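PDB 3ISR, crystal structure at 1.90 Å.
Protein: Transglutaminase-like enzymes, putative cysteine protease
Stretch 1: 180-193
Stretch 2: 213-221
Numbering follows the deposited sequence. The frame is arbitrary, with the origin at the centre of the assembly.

Stretch 1, residues 180-193: VCRDFAHLGIALCR
Stretch 2, residues 213-221: DFHACFEAY

What fills the apolar centre of the contact? Phe218, chi1 75° (p) and chi2 98°, points toward the helix and has more of its surface covered there than any other residue of the two stretches. One ring face lies against the helix backbone at Gly188, whose CA sits 4.1 Å from the ring centroid and 21° off the normal, a CH-pi contact; Gly188 CA to Phe218 CE2 is 3.8 Å. This closeness depends on glycine, because an ideal CB would fall 2.3 Å from Phe218 CE2, a clash. Ile189 (m, t) adds its CG1 at 3.5 Å from Phe218 CB. Farther along, Cys192 (m) sets SG 3.8 Å from Phe218 CE1, oblique to the ring, and 4.4 Å from Ala220 CB.

How do the backbones run so that these groups meet? Helix 181-193 and the strand that reaches Tyr221 are nearly parallel, with 9° between their N-to-C directions and a closest axial approach of 6.5 Å. Helical phi/psi values stay near -62/-42; the strand is extended, from -127/150 at His215 through -148/-155 at Cys217 and -144/164 at Phe218 to -94/108 at Tyr221. The register pairs Cys181 with Ala216 (CA to CA 5.4 Å), Ala185 with Cys217 (CA to CA 4.5 Å) and Cys192 with Ala220 (CA to CA 7.4 Å). Ala216 and Phe218 point toward the helix, while Cys217 (p) and Glu219 point away.

What lies between the chains at Ala185? Cys217, its nearest neighbour by CA, points its CA-to-CB bond away, and the side chains of Ala185 and Ala216 are single methyls: Ala185 CB lies 4.5 Å from Ala216 CB and 3.4 Å from Cys217 O. Ala216 CB also reaches within 4.1 Å of Arg182 CA, while the Arg182 side chain (t, t, t) starts away from the strand and bonds elsewhere in the structure.

What happens at the polar edge, where the helix begins? Cys181 (p) points toward the strand, its SG 3.3 Å from Ala216 N and 3.9 Å from Ala216 CB. The His215 CA-to-CB bond points away, but with chi1 -165° (t) and chi2 57° its ring end comes nearer, placing CE1 3.8 Å from Cys181 CB. Cys181 SG is 4.7 Å from the His215 ring centroid, in an oblique sulfur-aromatic contact. No hydrogen bond joins the stretches; His215 NE2 is satisfied elsewhere in the structure. At the N-cap, Val180 N donates to Asp183 OD2 at 2.9 Å, and Val180 O accepts from Phe184 N at 3.1 Å. In stretch 2, Phe214 N donates to Asp213 OD1 at 2.6 Å.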

ATOM      1  N   VAL B 180       2.929  18.134  -4.732  1.00 15.51           N
ATOM      2  CA  VAL B 180       3.526  19.460  -4.634  1.00 15.91           C
ATOM      3  C   VAL B 180       5.040  19.244  -4.584  1.00 15.99           C
ATOM      4  O   VAL B 180       5.505  18.115  -4.809  1.00 16.14           O
ATOM      5  CB  VAL B 180       2.999  20.242  -3.413  1.00 16.67           C
ATOM      6  CG1 VAL B 180       1.536  20.700  -3.648  1.00 16.93           C
ATOM      7  CG2 VAL B 180       3.114  19.409  -2.121  1.00 17.43           C
ATOM      8  N   CYS B 181       5.820  20.287  -4.324  1.00 15.15           N
ATOM      9  CA  CYS B 181       7.269  20.138  -4.511  1.00 16.08           C
ATOM     10  C   CYS B 181       7.883  18.979  -3.704  1.00 14.89           C
ATOM     11  O   CYS B 181       8.739  18.277  -4.211  1.00 14.24           O
ATOM     12  CB  CYS B 181       8.016  21.455  -4.261  1.00 16.32           C
ATOM     13  SG  CYS B 181       7.858  22.135  -2.616  1.00 21.97           S
ATOM     14  N   ARG B 182       7.466  18.791  -2.451  1.00 14.75           N
ATOM     15  CA  ARG B 182       8.014  17.690  -1.633  1.00 14.91           C
ATOM     16  C   ARG B 182       7.892  16.326  -2.334  1.00 15.03           C
ATOM     17  O   ARG B 182       8.819  15.488  -2.318  1.00 15.48           O
ATOM     18  CB  ARG B 182       7.280  17.668  -0.293  1.00 14.88           C
ATOM     19  CG  ARG B 182       7.625  16.535   0.690  1.00 15.89           C
ATOM     20  CD  ARG B 182       6.672  16.738   1.891  1.00 17.70           C
ATOM     21  NE  ARG B 182       6.936  15.908   3.065  1.00 20.75           N
ATOM     22  CZ  ARG B 182       6.567  14.625   3.209  1.00 21.26           C
ATOM     23  NH1 ARG B 182       5.962  13.956   2.213  1.00 18.27           N
ATOM     24  NH2 ARG B 182       6.838  14.004   4.359  1.00 19.08           N
ATOM     25  N   ASP B 183       6.752  16.131  -2.984  1.00 14.98           N
ATOM     26  CA  ASP B 183       6.466  14.888  -3.678  1.00 14.67           C
ATOM     27  C   ASP B 183       7.275  14.741  -4.961  1.00 14.65           C
ATOM     28  O   ASP B 183       7.712  13.642  -5.290  1.00 14.20           O
ATOM     29  CB  ASP B 183       4.966  14.819  -3.987  1.00 14.64           C
ATOM     30  CG  ASP B 183       4.103  15.050  -2.751  1.00 16.20           C
ATOM     31  OD1 ASP B 183       4.235  14.297  -1.757  1.00 18.73           O
ATOM     32  OD2 ASP B 183       3.318  16.022  -2.742  1.00 16.72           O
ATOM     33  N   PHE B 184       7.431  15.827  -5.717  1.00 14.36           N
ATOM     34  CA  PHE B 184       8.246  15.807  -6.934  1.00 13.89           C
ATOM     35  C   PHE B 184       9.706  15.515  -6.586  1.00 13.48           C
ATOM     36  O   PHE B 184      10.396  14.782  -7.300  1.00 14.28           O
ATOM     37  CB  PHE B 184       8.176  17.164  -7.654  1.00 14.63           C
ATOM     38  CG  PHE B 184       6.932  17.385  -8.483  1.00 15.71           C
ATOM     39  CD1 PHE B 184       5.661  17.389  -7.900  1.00 17.91           C
ATOM     40  CD2 PHE B 184       7.040  17.689  -9.833  1.00 16.06           C
ATOM     41  CE1 PHE B 184       4.513  17.636  -8.664  1.00 17.15           C
ATOM     42  CE2 PHE B 184       5.883  17.949 -10.617  1.00 14.98           C
ATOM     43  CZ  PHE B 184       4.630  17.929 -10.033  1.00 14.55           C
ATOM     44  N   ALA B 185      10.188  16.087  -5.486  1.00 13.99           N
ATOM     45  CA  ALA B 185      11.568  15.846  -5.048  1.00 14.31           C
ATOM     46  C   ALA B 185      11.740  14.389  -4.639  1.00 14.69           C
ATOM     47  O   ALA B 185      12.714  13.717  -5.034  1.00 16.20           O
ATOM     48  CB  ALA B 185      11.910  16.748  -3.872  1.00 13.92           C
ATOM     49  N   HIS B 186      10.813  13.879  -3.834  1.00 14.88           N
ATOM     50  CA  HIS B 186      10.956  12.497  -3.352  1.00 14.34           C
ATOM     51  C   HIS B 186      10.944  11.541  -4.524  1.00 15.17           C
ATOM     52  O   HIS B 186      11.674  10.558  -4.533  1.00 15.22           O
ATOM     53  CB  HIS B 186       9.798  12.110  -2.404  1.00 14.65           C
ATOM     54  CG  HIS B 186       9.897  12.693  -1.024  1.00 12.91           C
ATOM     55  ND1 HIS B 186      11.095  12.946  -0.391  1.00 16.02           N
ATOM     56  CD2 HIS B 186       8.931  13.017  -0.136  1.00  8.76           C
ATOM     57  CE1 HIS B 186      10.864  13.428   0.822  1.00  9.58           C
ATOM     58  NE2 HIS B 186       9.558  13.476   1.002  1.00 14.59           N
ATOM     59  N   LEU B 187      10.102  11.820  -5.526  1.00 15.72           N
ATOM     60  CA  LEU B 187      10.037  10.920  -6.668  1.00 16.15           C
ATOM     61  C   LEU B 187      11.296  10.934  -7.559  1.00 16.27           C
ATOM     62  O   LEU B 187      11.782   9.878  -7.970  1.00 15.62           O
ATOM     63  CB  LEU B 187       8.768  11.178  -7.492  1.00 16.65           C
ATOM     64  CG  LEU B 187       8.559  10.242  -8.684  1.00 17.37           C
ATOM     65  CD1 LEU B 187       8.522   8.756  -8.184  1.00 16.59           C
ATOM     66  CD2 LEU B 187       7.253  10.622  -9.413  1.00 14.53           C
ATOM     67  N   GLY B 188      11.860  12.107  -7.800  1.00 15.78           N
ATOM     68  CA  GLY B 188      13.142  12.205  -8.518  1.00 16.45           C
ATOM     69  C   GLY B 188      14.233  11.437  -7.776  1.00 16.36           C
ATOM     70  O   GLY B 188      14.995  10.688  -8.384  1.00 16.16           O
ATOM     71  N   ILE B 189      14.285  11.608  -6.457  1.00 16.12           N
ATOM     72  CA  ILE B 189      15.300  10.920  -5.629  1.00 15.46           C
ATOM     73  C   ILE B 189      15.122   9.414  -5.735  1.00 15.87           C
ATOM     74  O   ILE B 189      16.089   8.683  -5.980  1.00 14.83           O
ATOM     75  CB  ILE B 189      15.195  11.336  -4.151  1.00 16.93           C
ATOM     76  CG1 ILE B 189      15.630  12.790  -3.972  1.00 14.92           C
ATOM     77  CG2 ILE B 189      16.085  10.441  -3.270  1.00 15.27           C
ATOM     78  CD1 ILE B 189      15.090  13.413  -2.693  1.00 16.40           C
ATOM     79  N   ALA B 190      13.884   8.946  -5.586  1.00 14.73           N
ATOM     80  CA  ALA B 190      13.647   7.503  -5.625  1.00 15.23           C
ATOM     81  C   ALA B 190      14.059   6.913  -6.953  1.00 14.59           C
ATOM     82  O   ALA B 190      14.674   5.862  -6.990  1.00 15.13           O
ATOM     83  CB  ALA B 190      12.172   7.170  -5.333  1.00 14.56           C
ATOM     84  N   LEU B 191      13.688   7.574  -8.045  1.00 15.49           N
ATOM     85  CA  LEU B 191      14.023   7.064  -9.374  1.00 16.00           C
ATOM     86  C   LEU B 191      15.519   7.091  -9.644  1.00 15.75           C
ATOM     87  O   LEU B 191      16.049   6.161 -10.246  1.00 16.12           O
ATOM     88  CB  LEU B 191      13.221   7.810 -10.455  1.00 15.52           C
ATOM     89  CG  LEU B 191      11.699   7.563 -10.437  1.00 15.97           C
ATOM     90  CD1 LEU B 191      10.983   8.599 -11.305  1.00 14.67           C
ATOM     91  CD2 LEU B 191      11.331   6.126 -10.897  1.00 16.18           C
ATOM     92  N   CYS B 192      16.216   8.130  -9.172  1.00 16.17           N
ATOM     93  CA  CYS B 192      17.691   8.147  -9.273  1.00 15.35           C
ATOM     94  C   CYS B 192      18.327   6.990  -8.524  1.00 15.59           C
ATOM     95  O   CYS B 192      19.155   6.268  -9.072  1.00 13.88           O
ATOM     96  CB  CYS B 192      18.269   9.418  -8.684  1.00 15.79           C
ATOM     97  SG  CYS B 192      18.087  10.852  -9.724  1.00 19.41           S
ATOM     98  N   ARG B 193      17.966   6.832  -7.251  1.00 15.08           N
ATOM     99  CA  ARG B 193      18.548   5.746  -6.471  1.00 15.52           C
ATOM    100  C   ARG B 193      18.230   4.384  -7.076  1.00 15.83           C
ATOM    101  O   ARG B 193      19.042   3.455  -6.992  1.00 15.36           O
ATOM    102  CB  ARG B 193      18.049   5.779  -5.028  1.00 15.66           C
ATOM    103  CG  ARG B 193      18.519   6.994  -4.262  1.00 15.65           C
ATOM    104  CD  ARG B 193      18.145   6.871  -2.782  1.00 14.95           C
ATOM    105  NE  ARG B 193      18.448   8.133  -2.097  1.00 12.42           N
ATOM    106  CZ  ARG B 193      17.741   8.621  -1.091  1.00 13.12           C
ATOM    107  NH1 ARG B 193      16.703   7.922  -0.608  1.00 11.99           N
ATOM    108  NH2 ARG B 193      18.069   9.809  -0.579  1.00 11.88           N
ATOM    109  N   ASP B 213       6.713  30.440  -0.953  1.00 15.20           N
ATOM    110  CA  ASP B 213       6.627  29.311  -0.028  1.00 15.12           C
ATOM    111  C   ASP B 213       8.030  28.723   0.155  1.00 13.72           C
ATOM    112  O   ASP B 213       8.953  29.135  -0.532  1.00 13.35           O
ATOM    113  CB  ASP B 213       5.693  28.238  -0.608  1.00 15.68           C
ATOM    114  CG  ASP B 213       5.155  27.297   0.438  1.00 18.01           C
ATOM    115  OD1 ASP B 213       5.641  27.312   1.592  1.00 20.85           O
ATOM    116  OD2 ASP B 213       4.231  26.529   0.100  1.00 22.81           O
ATOM    117  N   PHE B 214       8.192  27.793   1.092  1.00 13.14           N
ATOM    118  CA  PHE B 214       9.430  27.001   1.173  1.00 13.19           C
ATOM    119  C   PHE B 214       9.432  26.104  -0.041  1.00 13.72           C
ATOM    120  O   PHE B 214       8.371  25.784  -0.572  1.00 13.79           O
ATOM    121  CB  PHE B 214       9.462  26.144   2.438  1.00 13.06           C
ATOM    122  CG  PHE B 214       9.666  26.931   3.705  1.00 11.27           C
ATOM    123  CD1 PHE B 214      10.879  27.547   3.969  1.00 10.78           C
ATOM    124  CD2 PHE B 214       8.641  27.048   4.638  1.00 10.66           C
ATOM    125  CE1 PHE B 214      11.071  28.277   5.154  1.00 10.26           C
ATOM    126  CE2 PHE B 214       8.828  27.777   5.829  1.00 11.73           C
ATOM    127  CZ  PHE B 214      10.055  28.382   6.080  1.00  8.76           C
ATOM    128  N   HIS B 215      10.609  25.719  -0.518  1.00 14.40           N
ATOM    129  CA  HIS B 215      10.661  24.946  -1.730  1.00 15.06           C
ATOM    130  C   HIS B 215      11.465  23.693  -1.475  1.00 15.39           C
ATOM    131  O   HIS B 215      12.347  23.694  -0.622  1.00 16.51           O
ATOM    132  CB  HIS B 215      11.287  25.759  -2.864  1.00 15.91           C
ATOM    133  CG  HIS B 215      11.049  25.168  -4.215  1.00 16.86           C
ATOM    134  ND1 HIS B 215       9.785  24.915  -4.697  1.00 19.58           N
ATOM    135  CD2 HIS B 215      11.907  24.773  -5.181  1.00 18.44           C
ATOM    136  CE1 HIS B 215       9.872  24.396  -5.907  1.00 18.99           C
ATOM    137  NE2 HIS B 215      11.151  24.296  -6.224  1.00 19.67           N
ATOM    138  N   ALA B 216      11.143  22.631  -2.194  1.00 14.45           N
ATOM    139  CA  ALA B 216      11.902  21.381  -2.103  1.00 15.10           C
ATOM    140  C   ALA B 216      12.249  20.868  -3.489  1.00 15.70           C
ATOM    141  O   ALA B 216      11.407  20.888  -4.379  1.00 16.84           O
ATOM    142  CB  ALA B 216      11.088  20.312  -1.314  1.00 14.21           C
ATOM    143  N   CYS B 217      13.489  20.409  -3.669  1.00 15.04           N
ATOM    144  CA  CYS B 217      13.873  19.719  -4.876  1.00 15.58           C
ATOM    145  C   CYS B 217      14.941  18.683  -4.541  1.00 14.80           C
ATOM    146  O   CYS B 217      14.991  18.178  -3.414  1.00 13.83           O
ATOM    147  CB  CYS B 217      14.292  20.687  -5.975  1.00 16.80           C
ATOM    148  SG  CYS B 217      15.521  21.867  -5.459  1.00 20.67           S
ATOM    149  N   PHE B 218      15.760  18.310  -5.512  1.00 14.57           N
ATOM    150  CA  PHE B 218      16.734  17.267  -5.225  1.00 14.63           C
ATOM    151  C   PHE B 218      18.061  17.495  -5.928  1.00 15.12           C
ATOM    152  O   PHE B 218      18.146  18.309  -6.863  1.00 14.87           O
ATOM    153  CB  PHE B 218      16.149  15.870  -5.521  1.00 14.64           C
ATOM    154  CG  PHE B 218      16.045  15.521  -6.990  1.00 14.71           C
ATOM    155  CD1 PHE B 218      17.021  14.736  -7.605  1.00 15.00           C
ATOM    156  CD2 PHE B 218      14.941  15.911  -7.739  1.00 14.68           C
ATOM    157  CE1 PHE B 218      16.909  14.403  -8.972  1.00 16.51           C
ATOM    158  CE2 PHE B 218      14.827  15.595  -9.071  1.00 13.58           C
ATOM    159  CZ  PHE B 218      15.790  14.828  -9.690  1.00 15.12           C
ATOM    160  N   GLU B 219      19.093  16.790  -5.466  1.00 14.84           N
ATOM    161  CA  GLU B 219      20.408  16.864  -6.076  1.00 14.99           C
ATOM    162  C   GLU B 219      20.880  15.454  -6.324  1.00 14.75           C
ATOM    163  O   GLU B 219      20.588  14.565  -5.538  1.00 14.45           O
ATOM    164  CB  GLU B 219      21.394  17.597  -5.163  1.00 15.74           C
ATOM    165  CG  GLU B 219      21.033  19.087  -4.920  1.00 17.65           C
ATOM    166  CD  GLU B 219      21.926  19.731  -3.866  1.00 21.20           C
ATOM    167  OE1 GLU B 219      22.096  19.128  -2.786  1.00 23.44           O
ATOM    168  OE2 GLU B 219      22.461  20.841  -4.106  1.00 22.64           O
ATOM    169  N   ALA B 220      21.521  15.240  -7.464  1.00 14.12           N
ATOM    170  CA  ALA B 220      22.090  13.940  -7.793  1.00 14.31           C
ATOM    171  C   ALA B 220      23.595  14.081  -7.832  1.00 14.30           C
ATOM    172  O   ALA B 220      24.112  15.110  -8.277  1.00 14.35           O
ATOM    173  CB  ALA B 220      21.577  13.450  -9.147  1.00 15.19           C
ATOM    174  N   TYR B 221      24.305  13.033  -7.427  1.00 14.52           N
ATOM    175  CA  TYR B 221      25.759  13.111  -7.405  1.00 15.07           C
ATOM    176  C   TYR B 221      26.284  12.568  -8.707  1.00 15.26           C
ATOM    177  O   TYR B 221      26.219  11.356  -8.955  1.00 15.23           O
ATOM    178  CB  TYR B 221      26.315  12.325  -6.226  1.00 14.93           C
ATOM    179  CG  TYR B 221      27.775  12.557  -5.950  1.00 15.82           C
ATOM    180  CD1 TYR B 221      28.201  13.695  -5.245  1.00 16.56           C
ATOM    181  CD2 TYR B 221      28.732  11.632  -6.356  1.00 14.56           C
ATOM    182  CE1 TYR B 221      29.558  13.913  -4.960  1.00 16.45           C
ATOM    183  CE2 TYR B 221      30.100  11.838  -6.062  1.00 15.70           C
ATOM    184  CZ  TYR B 221      30.489  12.974  -5.361  1.00 15.42           C
ATOM    185  OH  TYR B 221      31.824  13.181  -5.069  1.00 16.93           O
TER